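Similarities with probable monooxygenase (Photorhabdus luminescens, PDB 4HB9) binds FAD and is probably a flavin-dependent monooxygenase of the aromatic ring hydroxylase type. Local coordinates at residues N242-V247 with H283-Q288. Numbering follows the deposited sequence.
Sequences NFIVWV and HTLVQQ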
# COMPACT_ATOMS: atom_id res chain seq x y z
N ASN A 242 -13.61 -7.45 -11.96
CA ASN A 242 -12.39 -7.05 -12.63
C ASN A 242 -12.51 -5.62 -13.15
O ASN A 242 -13.54 -5.24 -13.76
CB ASN A 242 -12.10 -7.99 -13.82
CG ASN A 242 -12.02 -9.45 -13.41
OD1 ASN A 242 -12.82 -10.28 -13.84
ND2 ASN A 242 -11.05 -9.78 -12.58
N PHE A 243 -11.46 -4.84 -12.90
CA PHE A 243 -11.36 -3.48 -13.37
C PHE A 243 -10.05 -3.33 -14.12
O PHE A 243 -9.01 -3.84 -13.65
CB PHE A 243 -11.36 -2.49 -12.20
CG PHE A 243 -12.73 -2.25 -11.62
CD1 PHE A 243 -13.45 -1.12 -11.96
CD2 PHE A 243 -13.28 -3.16 -10.74
CE1 PHE A 243 -14.72 -0.91 -11.46
CE2 PHE A 243 -14.57 -2.97 -10.26
CZ PHE A 243 -15.27 -1.83 -10.60
N ILE A 244 -10.07 -2.62 -15.25
CA ILE A 244 -8.83 -2.13 -15.83
C ILE A 244 -8.43 -0.91 -15.01
O ILE A 244 -9.27 -0.06 -14.67
CB ILE A 244 -8.97 -1.79 -17.33
CG1 ILE A 244 -9.33 -3.05 -18.10
CG2 ILE A 244 -7.67 -1.18 -17.87
CD1 ILE A 244 -9.43 -2.89 -19.60
N VAL A 245 -7.17 -0.85 -14.64
CA VAL A 245 -6.65 0.31 -13.97
C VAL A 245 -5.71 0.98 -14.93
O VAL A 245 -4.88 0.31 -15.57
CB VAL A 245 -6.00 0.00 -12.59
CG1 VAL A 245 -5.03 -1.17 -12.61
CG2 VAL A 245 -5.29 1.25 -12.05
N TRP A 246 -5.82 2.29 -15.04
CA TRP A 246 -4.84 3.08 -15.80
C TRP A 246 -4.19 4.14 -14.92
O TRP A 246 -4.82 4.69 -13.99
CB TRP A 246 -5.45 3.70 -17.04
CG TRP A 246 -6.66 4.55 -16.81
CD1 TRP A 246 -7.96 4.15 -16.87
CD2 TRP A 246 -6.69 5.94 -16.45
NE1 TRP A 246 -8.80 5.19 -16.58
CE2 TRP A 246 -8.05 6.31 -16.33
CE3 TRP A 246 -5.71 6.91 -16.24
CZ2 TRP A 246 -8.45 7.59 -16.01
CZ3 TRP A 246 -6.11 8.18 -15.90
CH2 TRP A 246 -7.47 8.51 -15.78
N VAL A 247 -2.93 4.42 -15.21
CA VAL A 247 -2.18 5.41 -14.44
C VAL A 247 -1.46 6.34 -15.39
O VAL A 247 -0.60 5.89 -16.14
CB VAL A 247 -1.16 4.76 -13.49
CG1 VAL A 247 -0.54 5.82 -12.62
CG2 VAL A 247 -1.82 3.69 -12.62
N HIS A 283 -8.26 6.14 -25.41
CA HIS A 283 -9.34 7.10 -25.13
C HIS A 283 -10.59 6.43 -24.59
O HIS A 283 -11.21 6.93 -23.66
CB HIS A 283 -9.64 7.94 -26.37
CG HIS A 283 -8.57 8.93 -26.67
ND1 HIS A 283 -8.58 10.21 -26.14
CD2 HIS A 283 -7.40 8.81 -27.34
CE1 HIS A 283 -7.50 10.85 -26.54
NE2 HIS A 283 -6.76 10.03 -27.26
N THR A 284 -10.95 5.32 -25.22
CA THR A 284 -12.13 4.54 -24.81
C THR A 284 -12.01 4.11 -23.34
O THR A 284 -12.94 4.27 -22.55
CB THR A 284 -12.26 3.30 -25.72
OG1 THR A 284 -12.34 3.73 -27.09
CG2 THR A 284 -13.48 2.46 -25.35
N LEU A 285 -10.83 3.62 -22.97
CA LEU A 285 -10.56 3.22 -21.60
C LEU A 285 -10.82 4.38 -20.63
O LEU A 285 -11.55 4.24 -19.65
CB LEU A 285 -9.11 2.71 -21.48
CG LEU A 285 -8.61 2.25 -20.13
CD1 LEU A 285 -9.53 1.19 -19.55
CD2 LEU A 285 -7.21 1.70 -20.26
N VAL A 286 -10.21 5.52 -20.90
CA VAL A 286 -10.32 6.64 -19.98
C VAL A 286 -11.77 7.17 -19.95
O VAL A 286 -12.32 7.42 -18.87
CB VAL A 286 -9.29 7.74 -20.32
CG1 VAL A 286 -9.51 8.99 -19.49
CG2 VAL A 286 -7.88 7.21 -20.12
N GLN A 287 -12.41 7.27 -21.11
CA GLN A 287 -13.81 7.71 -21.20
C GLN A 287 -14.78 6.81 -20.42
O GLN A 287 -15.78 7.27 -19.87
CB GLN A 287 -14.25 7.81 -22.68
CG GLN A 287 -13.60 8.97 -23.46
CD GLN A 287 -13.64 8.79 -25.00
OE1 GLN A 287 -14.21 7.82 -25.49
NE2 GLN A 287 -13.04 9.73 -25.75
N GLN A 288 -14.47 5.53 -20.34
CA GLN A 288 -15.36 4.57 -19.68
C GLN A 288 -15.00 4.33 -18.24
O GLN A 288 -15.50 3.38 -17.62
CB GLN A 288 -15.34 3.25 -20.46
CG GLN A 288 -15.91 3.41 -21.86
CD GLN A 288 -17.31 4.00 -21.80
OE1 GLN A 288 -18.11 3.61 -20.93
NE2 GLN A 288 -17.59 4.98 -22.65
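Leu285 drops from helix 280-287 between Ile244 and Trp246, alternate residues on one face of strand 240-251, and joins this short helix to the mixed beta-sheet of an FAD-dependent aromatic-hydroxylase-like fold. The axes of the segments 283-287 and 242-247 come within 9.7 Å, their N-to-C directions 106° apart. The tight end is at Ile244, where CG2 sits 3.4 Å from Leu285 CD1, closer than carbons usually come. In Leu285, chi1 of 179° sends CG out toward the strand, and chi2 near 55° turns the fork. CD1 lies against Ile244; CD2 touches Ile244 CG2 and, more loosely, the CB of Trp246. Leu285 CG also meets the pyrrole side of the indole, 3.8 Å from Trp246 CD1. Val286 then takes a face of the same indole: its CG2 makes a CH-pi contact 4.0 Å from the centroid of the five-membered ring, only 15° off the normal, and CG1 leans on CZ2.

On the far side of the helix things are looser. Gln287, exposed, points away from the strand, its NE2 bonded to Gln272 OE1; just past the helix the end of exposed Gln288 also leads away. Between the two segments, the strand meets Leu285 and Val286. Val286 also touches Cys268 and Gln272 of helix 264-274, and Val271 of that helix touches Trp246. The bound FAD is about 12 Å from the Trp246 side chain, so the contact does not touch the cofactor; it packs helix 280-287 on the sheet. Ser289 OG hydrogen-bonds to both the indole NE1 of Trp246 and the carbonyl O of Leu285.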